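Local coordinates for protein TonB-dependent siderophore receptor (PDB 5NEC) that probably takes up iron-loaded siderophores, and drugs conjugated to siderophores, across the outer membrane of Pseudomonas aeruginosa with energy passed on by TonB, at residues 53-58 and 129-134; 201-206 and 239-244; 267-272 and 404-409; 446-451 and 487-492. All blocks are in the same frame, centred on the assembly; numbering follows the deposited sequence.

Contact 1 of 4, residues 53-58 and 129-134; sequences SVTVVP and VSKGPN
S53, V54 and T55 run antiparallel beside K131, S130 and V129, pairing the outermost strand 54-57 with strand 124-130 in the mixed sheet of the plug domain, the globular unit that fills the barrel of a TonB-dependent receptor.

Backbone bonds do most of the joining. T55 and V129 are a hydrogen-bonded pair, with T55 N to V129 O at 3.0 Å and V129 N to T55 O at 2.8 Å. V54 and S130, next along, form a non-hydrogen-bonded pair, and here V54 CA lies 3.3 Å from V129 O in a CA-H...O contact, so that this carbonyl is met by both T55 N and a CA-H. Where strand gives way to loop, K131 N still donates to S53 O at 3.0 Å; the bond is nearly straight, at 176°.

The two serine hydroxyls bond outside the paired segments: S53 OG to E538 and weakly to E585, both on barrel strands, S130 OG weakly to R52, just before the first segment. The links to E538 and E585 tie this edge of the plug to the barrel wall, where F599 also packs on T55 and V57.

Van der Waals touches between side chains complete the contact. K131 leaves the backbone with CG anti to the carbonyl carbon (chi1 -54°), and the bend at chi2 (-133°) sends its methylenes across S53 and on to T55. Its CB rests 4.0 Å from S53 CB, and its CE reaches 3.8 Å from T55 OG1. On the face that carries V54 and S130, the V54 CG2 methyl lies 4.1 Å from S130 OG.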
loop_
_atom_site.group_PDB
_atom_site.type_symbol
_atom_site.label_atom_id
_atom_site.label_comp_id
_atom_site.label_asym_id
_atom_site.label_seq_id
_atom_site.Cartn_x
_atom_site.Cartn_y
_atom_site.Cartn_z
ATOM N N SER A 53 -2.303 -17.129 -4.341
ATOM C CA SER A 53 -2.424 -15.988 -5.247
ATOM C C SER A 53 -1.375 -14.925 -4.910
ATOM O O SER A 53 -1.430 -14.308 -3.846
ATOM C CB SER A 53 -3.825 -15.396 -5.170
ATOM O OG SER A 53 -4.763 -16.338 -5.648
ATOM N N VAL A 54 -0.414 -14.724 -5.813
ATOM C CA VAL A 54 0.622 -13.709 -5.647
ATOM C C VAL A 54 0.728 -12.910 -6.931
ATOM O O VAL A 54 0.862 -13.493 -7.997
ATOM C CB VAL A 54 1.993 -14.337 -5.342
ATOM C CG1 VAL A 54 3.071 -13.253 -5.245
ATOM C CG2 VAL A 54 1.924 -15.167 -4.060
ATOM N N THR A 55 0.670 -11.587 -6.826
ATOM C CA THR A 55 0.893 -10.699 -7.969
ATOM C C THR A 55 2.056 -9.767 -7.666
ATOM O O THR A 55 2.054 -9.068 -6.650
ATOM C CB THR A 55 -0.352 -9.846 -8.298
ATOM O OG1 THR A 55 -1.483 -10.701 -8.499
ATOM C CG2 THR A 55 -0.125 -8.970 -9.538
ATOM N N VAL A 56 3.046 -9.755 -8.549
ATOM C CA VAL A 56 4.164 -8.840 -8.425
ATOM C C VAL A 56 3.971 -7.673 -9.402
ATOM O O VAL A 56 3.752 -7.884 -10.583
ATOM C CB VAL A 56 5.500 -9.571 -8.642
ATOM C CG1 VAL A 56 6.669 -8.588 -8.550
ATOM C CG2 VAL A 56 5.635 -10.705 -7.622
ATOM N N VAL A 57 3.988 -6.444 -8.888
ATOM C CA VAL A 57 4.019 -5.263 -9.742
ATOM C C VAL A 57 5.488 -4.984 -10.010
ATOM O O VAL A 57 6.199 -4.533 -9.105
ATOM C CB VAL A 57 3.356 -4.029 -9.107
ATOM C CG1 VAL A 57 3.331 -2.866 -10.109
ATOM C CG2 VAL A 57 1.954 -4.381 -8.636
ATOM N N PRO A 58 5.958 -5.274 -11.237
ATOM C CA PRO A 58 7.378 -5.100 -11.531
ATOM C C PRO A 58 7.773 -3.657 -11.799
ATOM O O PRO A 58 6.923 -2.821 -12.125
ATOM C CB PRO A 58 7.573 -5.936 -12.786
ATOM C CG PRO A 58 6.264 -5.835 -13.490
ATOM C CD PRO A 58 5.204 -5.678 -12.439
ATOM N N VAL A 129 2.304 -8.610 -3.890
ATOM C CA VAL A 129 0.985 -8.687 -3.256
ATOM C C VAL A 129 0.594 -10.143 -3.021
ATOM O O VAL A 129 0.299 -10.852 -3.959
ATOM C CB VAL A 129 -0.099 -8.010 -4.138
ATOM C CG1 VAL A 129 -1.416 -7.848 -3.374
ATOM C CG2 VAL A 129 0.388 -6.650 -4.626
ATOM N N SER A 130 0.594 -10.577 -1.765
ATOM C CA SER A 130 0.022 -11.875 -1.370
ATOM C C SER A 130 -1.436 -11.692 -0.995
ATOM O O SER A 130 -1.745 -10.967 -0.057
ATOM C CB SER A 130 0.766 -12.438 -0.167
ATOM O OG SER A 130 1.994 -12.972 -0.593
ATOM N N LYS A 131 -2.332 -12.361 -1.706
ATOM C CA LYS A 131 -3.770 -12.125 -1.519
ATOM C C LYS A 131 -4.398 -12.975 -0.414
ATOM O O LYS A 131 -5.331 -12.536 0.229
ATOM C CB LYS A 131 -4.508 -12.259 -2.847
ATOM C CG LYS A 131 -3.900 -11.365 -3.924
ATOM C CD LYS A 131 -4.934 -10.576 -4.704
ATOM C CE LYS A 131 -4.420 -10.218 -6.096
ATOM N NZ LYS A 131 -5.510 -9.623 -6.927
ATOM N N GLY A 132 -3.879 -14.167 -0.174
ATOM C CA GLY A 132 -4.281 -14.959 0.983
ATOM C C GLY A 132 -3.130 -14.980 1.962
ATOM O O GLY A 132 -2.098 -14.351 1.715
ATOM N N PRO A 133 -3.282 -15.722 3.074
ATOM C CA PRO A 133 -2.235 -15.728 4.106
ATOM C C PRO A 133 -0.933 -16.417 3.677
ATOM O O PRO A 133 -0.913 -17.179 2.690
ATOM C CB PRO A 133 -2.891 -16.477 5.267
ATOM C CG PRO A 133 -3.888 -17.366 4.602
ATOM C CD PRO A 133 -4.421 -16.592 3.435
ATOM N N ASN A 134 0.131 -16.115 4.426
ATOM C CA ASN A 134 1.472 -16.658 4.204
ATOM C C ASN A 134 2.242 -16.658 5.549
ATOM O O ASN A 134 2.720 -15.608 5.992
ATOM C CB ASN A 134 2.193 -15.824 3.130
ATOM C CG ASN A 134 3.530 -16.417 2.694
ATOM O OD1 ASN A 134 4.013 -17.398 3.243
ATOM N ND2 ASN A 134 4.146 -15.789 1.696
#

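Contact 2 of 4, residues 201-206 and 239-244; sequences AGRDEV and TPDSGI
R203 and D241 meet in a side-on, two-nitrogen salt bridge. From a CB pointing toward the opposite loop, the arginine chain folds at chi2 (-66°) and again at chi3 (-55°), which turns its NE and NH2 edge to the carboxylate. CG passes 3.8 Å from D241 OD2 and CD lies 3.7 Å from the same oxygen. NE then donates to D241 OD2 at 2.8 Å, and NH2 donates to D241 OD1, also at 2.8 Å. Both oxygens use their syn lone pairs, and with guanidinium and carboxylate only 17° from coplanar the two charged groups lie edge to edge. NH2 has a second acceptor, the backbone oxygen of N267, so the guanidinium bridges two loops.

D241 is also held from within its own loop. G243 N comes from above the carboxylate plane to OD1 at 3.1 Å, which gives that oxygen two good donors and would be expected to stabilise its negative charge. V206 supplies the apolar side: its CG2 methyl packs 3.6 Å from D241 CG, across the carboxylate stem, and its CG1 lies 3.6 Å from T239 O. At the far end T239 CG2 approaches E205 O, while T239 OG1 bonds to D207.

The bond from G243 N closes an Asx turn, and the whole is a salt-bridged junction between two neighbouring loops, probably extracellular, at the rim of the receptor's beta-barrel.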
loop_
_atom_site.group_PDB
_atom_site.type_symbol
_atom_site.label_atom_id
_atom_site.label_comp_id
_atom_site.label_asym_id
_atom_site.label_seq_id
_atom_site.Cartn_x
_atom_site.Cartn_y
_atom_site.Cartn_z
ATOM N N ALA A 201 -4.696 17.795 -9.300
ATOM C CA ALA A 201 -5.685 18.147 -10.324
ATOM C C ALA A 201 -7.115 18.029 -9.795
ATOM O O ALA A 201 -7.501 16.992 -9.229
ATOM C CB ALA A 201 -5.521 17.276 -11.562
ATOM N N GLY A 202 -7.878 19.107 -9.963
ATOM C CA GLY A 202 -9.253 19.162 -9.522
ATOM C C GLY A 202 -9.461 19.294 -8.030
ATOM O O GLY A 202 -10.559 19.030 -7.559
ATOM N N ARG A 203 -8.432 19.678 -7.273
ATOM C CA ARG A 203 -8.591 19.974 -5.846
ATOM C C ARG A 203 -7.960 21.356 -5.559
ATOM O O ARG A 203 -6.762 21.542 -5.759
ATOM C CB ARG A 203 -7.926 18.905 -4.966
ATOM C CG ARG A 203 -8.246 17.449 -5.295
ATOM C CD ARG A 203 -9.692 17.050 -5.076
ATOM N NE ARG A 203 -10.154 17.336 -3.725
ATOM C CZ ARG A 203 -11.167 18.141 -3.378
ATOM N NH1 ARG A 203 -11.912 18.773 -4.263
ATOM N NH2 ARG A 203 -11.444 18.308 -2.097
ATOM N N ASP A 204 -8.765 22.306 -5.087
ATOM C CA ASP A 204 -8.265 23.636 -4.745
ATOM C C ASP A 204 -7.285 23.512 -3.542
ATOM O O ASP A 204 -7.568 22.808 -2.574
ATOM C CB ASP A 204 -9.423 24.619 -4.411
ATOM C CG ASP A 204 -10.318 24.980 -5.636
ATOM O OD1 ASP A 204 -9.958 24.692 -6.802
ATOM O OD2 ASP A 204 -11.395 25.595 -5.430
ATOM N N GLU A 205 -6.117 24.140 -3.664
ATOM C CA GLU A 205 -5.138 24.338 -2.590
ATOM C C GLU A 205 -4.375 23.105 -2.078
ATOM O O GLU A 205 -3.320 23.247 -1.478
ATOM C CB GLU A 205 -5.777 25.038 -1.377
ATOM C CG GLU A 205 -6.411 26.381 -1.675
ATOM C CD GLU A 205 -5.446 27.388 -2.254
ATOM O OE1 GLU A 205 -4.260 27.436 -1.838
ATOM O OE2 GLU A 205 -5.886 28.128 -3.147
ATOM N N VAL A 206 -4.886 21.906 -2.307
ATOM C CA VAL A 206 -4.294 20.709 -1.773
ATOM C C VAL A 206 -2.946 20.534 -2.462
ATOM O O VAL A 206 -2.829 20.773 -3.663
ATOM C CB VAL A 206 -5.196 19.495 -2.029
ATOM C CG1 VAL A 206 -4.493 18.181 -1.700
ATOM C CG2 VAL A 206 -6.478 19.645 -1.242
ATOM N N THR A 239 -0.260 20.093 2.361
ATOM C CA THR A 239 -1.554 20.695 2.715
ATOM C C THR A 239 -2.641 19.619 2.502
ATOM O O THR A 239 -2.963 19.311 1.374
ATOM C CB THR A 239 -1.828 21.972 1.883
ATOM O OG1 THR A 239 -0.700 22.864 2.007
ATOM C CG2 THR A 239 -3.120 22.669 2.356
ATOM N N PRO A 240 -3.176 19.040 3.586
ATOM C CA PRO A 240 -4.056 17.873 3.529
ATOM C C PRO A 240 -5.445 18.192 2.998
ATOM O O PRO A 240 -6.050 19.216 3.376
ATOM C CB PRO A 240 -4.205 17.473 4.996
ATOM C CG PRO A 240 -3.999 18.726 5.780
ATOM C CD PRO A 240 -3.042 19.557 4.967
ATOM N N ASP A 241 -5.962 17.284 2.168
ATOM C CA ASP A 241 -7.312 17.398 1.627
ATOM C C ASP A 241 -8.392 17.223 2.711
ATOM O O ASP A 241 -8.173 16.569 3.727
ATOM C CB ASP A 241 -7.528 16.384 0.493
ATOM C CG ASP A 241 -8.598 16.834 -0.504
ATOM O OD1 ASP A 241 -9.515 17.629 -0.158
ATOM O OD2 ASP A 241 -8.527 16.389 -1.648
ATOM N N SER A 242 -9.549 17.842 2.483
ATOM C CA SER A 242 -10.713 17.725 3.365
ATOM C C SER A 242 -11.607 16.565 2.926
ATOM O O SER A 242 -12.364 16.016 3.737
ATOM C CB SER A 242 -11.547 19.031 3.353
ATOM O OG SER A 242 -12.048 19.350 2.050
ATOM N N GLY A 243 -11.536 16.215 1.643
ATOM C CA GLY A 243 -12.565 15.377 1.023
ATOM C C GLY A 243 -13.898 16.113 0.916
ATOM O O GLY A 243 -13.973 17.325 1.116
ATOM N N ILE A 244 -14.929 15.336 0.600
ATOM C CA ILE A 244 -16.246 15.813 0.225
ATOM C C ILE A 244 -17.223 15.102 1.136
ATOM O O ILE A 244 -17.150 13.873 1.284
ATOM C CB ILE A 244 -16.552 15.447 -1.238
ATOM C CG1 ILE A 244 -15.476 16.012 -2.178
ATOM C CG2 ILE A 244 -17.943 15.926 -1.672
ATOM C CD1 ILE A 244 -15.339 17.524 -2.143
#

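Contact 3 of 4, residues 267-272 and 404-409; sequences NFYGLT and TSLENP
Y269 and N267 both set CG anti to their carbonyl carbon (chi1 -61° and -79°), which swings phenol and amide alike toward the turn that follows strand 403-405. Y269 OH donates to L406 O at 2.6 Å, in the carbonyl plane and on a lone pair. N267 ND2 donates to the next carbonyl, E407 O, at 3.1 Å, but arrives from above the carbonyl plane, a less directed bond.

The Y269 ring meets the turn by its edge: CE1 is 3.5 Å from S405 O, and CD1 is 4.0 Å from the T404 CG2 methyl. P409 fits between the two donor residues, its CG 3.8 Å from Y269 CE1 and 3.5 Å from F268 O. The turn also braces itself, since S405 OG accepts from N408 N in an ST motif.

Beyond the pair, Y269 O accepts from R330, while T404 hydrogen-bonds through its backbone to V328, which places the contact beside the start of strand 327-354. Chemically, side chains of one loop serve backbone carbonyls of the other; with a neutral phenol and amide as donors, the link carries no formal charge and would probably be little affected by pH until the phenol itself ionised.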
loop_
_atom_site.group_PDB
_atom_site.type_symbol
_atom_site.label_atom_id
_atom_site.label_comp_id
_atom_site.label_asym_id
_atom_site.label_seq_id
_atom_site.Cartn_x
_atom_site.Cartn_y
_atom_site.Cartn_z
ATOM N N ASN A 267 -13.853 22.021 -4.879
ATOM C CA ASN A 267 -14.200 22.438 -3.520
ATOM C C ASN A 267 -13.314 21.775 -2.449
ATOM O O ASN A 267 -13.242 20.543 -2.344
ATOM C CB ASN A 267 -15.656 22.105 -3.196
ATOM C CG ASN A 267 -16.651 23.094 -3.785
ATOM O OD1 ASN A 267 -16.329 23.874 -4.663
ATOM N ND2 ASN A 267 -17.879 23.059 -3.278
ATOM N N PHE A 268 -12.680 22.623 -1.652
ATOM C CA PHE A 268 -11.868 22.251 -0.514
ATOM C C PHE A 268 -12.443 22.957 0.731
ATOM O O PHE A 268 -12.556 24.186 0.777
ATOM C CB PHE A 268 -10.409 22.659 -0.830
ATOM C CG PHE A 268 -9.455 22.521 0.321
ATOM C CD1 PHE A 268 -9.347 21.323 1.015
ATOM C CD2 PHE A 268 -8.654 23.586 0.702
ATOM C CE1 PHE A 268 -8.477 21.193 2.083
ATOM C CE2 PHE A 268 -7.776 23.462 1.765
ATOM C CZ PHE A 268 -7.685 22.262 2.450
ATOM N N TYR A 269 -12.816 22.179 1.737
ATOM C CA TYR A 269 -13.431 22.724 2.956
ATOM C C TYR A 269 -12.430 23.037 4.082
ATOM O O TYR A 269 -12.819 23.560 5.125
ATOM C CB TYR A 269 -14.553 21.784 3.446
ATOM C CG TYR A 269 -15.614 21.671 2.380
ATOM C CD1 TYR A 269 -16.557 22.697 2.189
ATOM C CD2 TYR A 269 -15.612 20.608 1.483
ATOM C CE1 TYR A 269 -17.498 22.630 1.176
ATOM C CE2 TYR A 269 -16.556 20.541 0.466
ATOM C CZ TYR A 269 -17.494 21.560 0.332
ATOM O OH TYR A 269 -18.414 21.493 -0.661
ATOM N N GLY A 270 -11.149 22.748 3.856
ATOM C CA GLY A 270 -10.111 23.031 4.838
ATOM C C GLY A 270 -9.593 24.457 4.764
ATOM O O GLY A 270 -10.143 25.304 4.053
ATOM N N LEU A 271 -8.512 24.694 5.501
ATOM C CA LEU A 271 -7.991 26.014 5.776
ATOM C C LEU A 271 -6.490 26.046 5.542
ATOM O O LEU A 271 -5.727 25.410 6.271
ATOM C CB LEU A 271 -8.249 26.360 7.224
ATOM C CG LEU A 271 -9.704 26.626 7.580
ATOM C CD1 LEU A 271 -9.902 26.548 9.101
ATOM C CD2 LEU A 271 -10.150 27.962 7.015
ATOM N N THR A 272 -6.068 26.805 4.539
ATOM C CA THR A 272 -4.642 26.973 4.236
ATOM C C THR A 272 -3.858 27.612 5.377
ATOM O O THR A 272 -2.690 27.317 5.538
ATOM C CB THR A 272 -4.414 27.783 2.944
ATOM O OG1 THR A 272 -5.169 29.000 2.991
ATOM C CG2 THR A 272 -4.852 26.976 1.761
ATOM N N THR A 404 -18.383 27.368 6.820
ATOM C CA THR A 404 -18.176 27.844 5.468
ATOM C C THR A 404 -19.353 27.441 4.581
ATOM O O THR A 404 -20.298 26.800 5.040
ATOM C CB THR A 404 -16.835 27.324 4.886
ATOM O OG1 THR A 404 -16.547 28.006 3.659
ATOM C CG2 THR A 404 -16.853 25.809 4.624
ATOM N N SER A 405 -19.277 27.823 3.309
ATOM C CA SER A 405 -20.306 27.532 2.306
ATOM C C SER A 405 -20.134 26.150 1.709
ATOM O O SER A 405 -19.004 25.743 1.403
ATOM C CB SER A 405 -20.220 28.590 1.202
ATOM O OG SER A 405 -20.842 28.180 0.011
ATOM N N LEU A 406 -21.249 25.425 1.527
ATOM C CA LEU A 406 -21.228 24.135 0.834
ATOM C C LEU A 406 -20.838 24.280 -0.651
ATOM O O LEU A 406 -20.062 23.465 -1.192
ATOM C CB LEU A 406 -22.573 23.448 0.968
ATOM C CG LEU A 406 -22.815 22.156 0.179
ATOM C CD1 LEU A 406 -21.898 21.061 0.709
ATOM C CD2 LEU A 406 -24.277 21.732 0.225
ATOM N N GLU A 407 -21.373 25.300 -1.313
ATOM C CA GLU A 407 -21.132 25.498 -2.736
ATOM C C GLU A 407 -19.838 26.231 -3.008
ATOM O O GLU A 407 -19.122 25.842 -3.915
ATOM C CB GLU A 407 -22.303 26.252 -3.408
ATOM C CG GLU A 407 -23.638 25.542 -3.330
ATOM C CD GLU A 407 -23.647 24.184 -4.022
ATOM O OE1 GLU A 407 -23.101 24.042 -5.156
ATOM O OE2 GLU A 407 -24.221 23.233 -3.435
ATOM N N ASN A 408 -19.540 27.291 -2.247
ATOM C CA ASN A 408 -18.384 28.162 -2.547
ATOM C C ASN A 408 -17.501 28.466 -1.344
ATOM O O ASN A 408 -17.374 29.626 -0.934
ATOM C CB ASN A 408 -18.854 29.465 -3.187
ATOM C CG ASN A 408 -19.600 29.231 -4.482
ATOM O OD1 ASN A 408 -20.749 29.605 -4.614
ATOM N ND2 ASN A 408 -18.982 28.543 -5.405
ATOM N N PRO A 409 -16.851 27.430 -0.786
ATOM C CA PRO A 409 -16.020 27.659 0.408
ATOM C C PRO A 409 -14.777 28.476 0.078
ATOM O O PRO A 409 -14.288 28.407 -1.050
ATOM C CB PRO A 409 -15.622 26.250 0.819
ATOM C CG PRO A 409 -15.589 25.507 -0.481
ATOM C CD PRO A 409 -16.740 26.049 -1.274
#

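Contact 4 of 4, residues 446-451 and 487-492; sequences QWQVNI and VWKPVP
W447 and W488 form an offset stack, the six-membered ring of W447 against the five-membered ring of W488, with centroids 4.4 Å apart and planes at 24°. With W447 CG anti to its carbonyl carbon (chi1 -69°), its indole leans across the strand gap, and W488, CG anti to the backbone N (chi1 179°), presents CB and CD1 to its face. W488 CD1 sits over the face of W447, 3.4 Å from its CZ2, and W488 CB adds a CH-pi contact, 3.9 Å from the six-membered ring centroid.

Beneath the rings the backbones pair antiparallel. Q448 and V487 exchange two bonds, Q448 N to V487 O at 3.1 Å and V487 N to Q448 O at 2.9 Å, and K489 N adds a third to Q446 O at 2.8 Å.

On the V487 side, Q448 OE1 touches K489 CD at 3.6 Å. K489 NZ bonds to P492 O and G494 O and forms a salt bridge with D49.

Strands 447-464 and 471-488 make a barrel hairpin, flanked by 426-444 and 494-503. Q448, V487 and K489 turn to the plug segment around L48, D49 and P51, while the tryptophan pair occupies the other face of the wall near its probably periplasmic end.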
loop_
_atom_site.group_PDB
_atom_site.type_symbol
_atom_site.label_atom_id
_atom_site.label_comp_id
_atom_site.label_asym_id
_atom_site.label_seq_id
_atom_site.Cartn_x
_atom_site.Cartn_y
_atom_site.Cartn_z
ATOM N N GLN A 446 5.612 -34.047 -11.110
ATOM C CA GLN A 446 4.192 -33.632 -11.132
ATOM C C GLN A 446 3.558 -33.225 -9.794
ATOM O O GLN A 446 2.478 -32.675 -9.806
ATOM C CB GLN A 446 3.295 -34.718 -11.751
ATOM C CG GLN A 446 3.464 -34.898 -13.247
ATOM C CD GLN A 446 4.057 -36.244 -13.567
ATOM O OE1 GLN A 446 5.246 -36.372 -13.881
ATOM N NE2 GLN A 446 3.229 -37.277 -13.457
ATOM N N TRP A 447 4.183 -33.504 -8.659
ATOM C CA TRP A 447 3.547 -33.281 -7.356
ATOM C C TRP A 447 4.466 -32.580 -6.361
ATOM O O TRP A 447 5.616 -32.983 -6.187
ATOM C CB TRP A 447 3.071 -34.610 -6.765
ATOM C CG TRP A 447 1.929 -35.212 -7.508
ATOM C CD1 TRP A 447 1.996 -36.210 -8.434
ATOM C CD2 TRP A 447 0.548 -34.853 -7.401
ATOM N NE1 TRP A 447 0.741 -36.494 -8.913
ATOM C CE2 TRP A 447 -0.168 -35.679 -8.293
ATOM C CE3 TRP A 447 -0.156 -33.909 -6.642
ATOM C CZ2 TRP A 447 -1.554 -35.594 -8.447
ATOM C CZ3 TRP A 447 -1.526 -33.825 -6.792
ATOM C CH2 TRP A 447 -2.214 -34.663 -7.686
ATOM N N GLN A 448 3.949 -31.529 -5.722
ATOM C CA GLN A 448 4.642 -30.815 -4.644
ATOM C C GLN A 448 3.697 -30.588 -3.469
ATOM O O GLN A 448 2.501 -30.380 -3.670
ATOM C CB GLN A 448 5.135 -29.455 -5.120
ATOM C CG GLN A 448 6.001 -29.497 -6.360
ATOM C CD GLN A 448 6.423 -28.133 -6.860
ATOM O OE1 GLN A 448 6.453 -27.910 -8.068
ATOM N NE2 GLN A 448 6.762 -27.214 -5.947
ATOM N N VAL A 449 4.236 -30.621 -2.252
ATOM C CA VAL A 449 3.474 -30.319 -1.041
ATOM C C VAL A 449 4.162 -29.199 -0.289
ATOM O O VAL A 449 5.364 -29.261 -0.085
ATOM C CB VAL A 449 3.372 -31.545 -0.123
ATOM C CG1 VAL A 449 2.774 -31.170 1.228
ATOM C CG2 VAL A 449 2.543 -32.625 -0.791
ATOM N N ASN A 450 3.388 -28.186 0.120
ATOM C CA ASN A 450 3.853 -27.066 0.959
ATOM C C ASN A 450 3.209 -27.175 2.326
ATOM O O ASN A 450 2.012 -27.347 2.421
ATOM C CB ASN A 450 3.455 -25.707 0.372
ATOM C CG ASN A 450 4.272 -25.341 -0.858
ATOM O OD1 ASN A 450 4.855 -24.261 -0.939
ATOM N ND2 ASN A 450 4.310 -26.240 -1.832
ATOM N N ILE A 451 4.008 -27.072 3.378
ATOM C CA ILE A 451 3.515 -26.947 4.740
ATOM C C ILE A 451 4.227 -25.765 5.379
ATOM O O ILE A 451 5.392 -25.497 5.076
ATOM C CB ILE A 451 3.707 -28.234 5.559
ATOM C CG1 ILE A 451 5.176 -28.678 5.569
ATOM C CG2 ILE A 451 2.822 -29.334 4.985
ATOM C CD1 ILE A 451 5.448 -29.876 6.454
ATOM N N VAL A 487 0.275 -29.043 -5.061
ATOM C CA VAL A 487 0.422 -28.604 -6.449
ATOM C C VAL A 487 0.543 -29.821 -7.371
ATOM O O VAL A 487 1.373 -30.685 -7.136
ATOM C CB VAL A 487 1.657 -27.708 -6.615
ATOM C CG1 VAL A 487 1.760 -27.149 -8.033
ATOM C CG2 VAL A 487 1.596 -26.584 -5.611
ATOM N N TRP A 488 -0.300 -29.878 -8.402
ATOM C CA TRP A 488 -0.228 -30.883 -9.457
ATOM C C TRP A 488 0.205 -30.168 -10.733
ATOM O O TRP A 488 -0.408 -29.178 -11.117
ATOM C CB TRP A 488 -1.589 -31.578 -9.667
ATOM C CG TRP A 488 -1.588 -32.628 -10.775
ATOM C CD1 TRP A 488 -0.652 -33.598 -10.985
ATOM C CD2 TRP A 488 -2.569 -32.795 -11.811
ATOM N NE1 TRP A 488 -0.980 -34.347 -12.082
ATOM C CE2 TRP A 488 -2.153 -33.880 -12.606
ATOM C CE3 TRP A 488 -3.759 -32.134 -12.135
ATOM C CZ2 TRP A 488 -2.883 -34.325 -13.704
ATOM C CZ3 TRP A 488 -4.483 -32.567 -13.229
ATOM C CH2 TRP A 488 -4.043 -33.656 -14.002
ATOM N N LYS A 489 1.260 -30.666 -11.371
ATOM C CA LYS A 489 1.754 -30.138 -12.640
ATOM C C LYS A 489 1.549 -31.183 -13.748
ATOM O O LYS A 489 2.379 -32.078 -13.922
ATOM C CB LYS A 489 3.221 -29.747 -12.504
ATOM C CG LYS A 489 3.464 -28.682 -11.438
ATOM C CD LYS A 489 4.938 -28.329 -11.304
ATOM C CE LYS A 489 5.512 -27.632 -12.537
ATOM N NZ LYS A 489 4.712 -26.447 -12.984
ATOM N N PRO A 490 0.421 -31.090 -14.488
ATOM C CA PRO A 490 0.207 -32.059 -15.564
ATOM C C PRO A 490 1.338 -31.998 -16.584
ATOM O O PRO A 490 1.857 -33.037 -16.966
ATOM C CB PRO A 490 -1.132 -31.624 -16.190
ATOM C CG PRO A 490 -1.764 -30.722 -15.200
ATOM C CD PRO A 490 -0.640 -30.065 -14.464
ATOM N N VAL A 491 1.720 -30.783 -16.976
ATOM C CA VAL A 491 2.887 -30.530 -17.830
ATOM C C VAL A 491 3.741 -29.456 -17.141
ATOM O O VAL A 491 3.224 -28.739 -16.296
ATOM C CB VAL A 491 2.449 -30.081 -19.246
ATOM C CG1 VAL A 491 1.786 -31.236 -19.984
ATOM C CG2 VAL A 491 1.492 -28.894 -19.191
ATOM N N PRO A 492 5.042 -29.333 -17.487
ATOM C CA PRO A 492 5.968 -28.416 -16.765
ATOM C C PRO A 492 5.538 -26.939 -16.628
ATOM O O PRO A 492 5.845 -26.281 -15.627
ATOM C CB PRO A 492 7.253 -28.487 -17.601
ATOM C CG PRO A 492 7.192 -29.796 -18.296
ATOM C CD PRO A 492 5.744 -30.075 -18.552
#

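How the contacts relate
Contacts 2 and 3 are neighbours, their centres 10 Å apart, and join directly: besides the shared arginine bond to N267, S242 OG lies 2.9 Å from Y269 N, probably hydrogen-bonded. F268 of contact 3 also packs against D204 and P240 of contact 2, so segments 201-206, 239-244, 267-272 and 404-409 form one continuous cluster. Contact 4 lies on the opposite side of the chain's centre, 51 Å from contact 2 and 59 Å from contact 3 between centres. Contact 1, in the plug, is nearer to contact 4 (centres 19 Å, nearest atoms about 8 Å) than to contact 2 (32 Å between centres). A bound C8E detergent is about 11 Å from the S53 side chain.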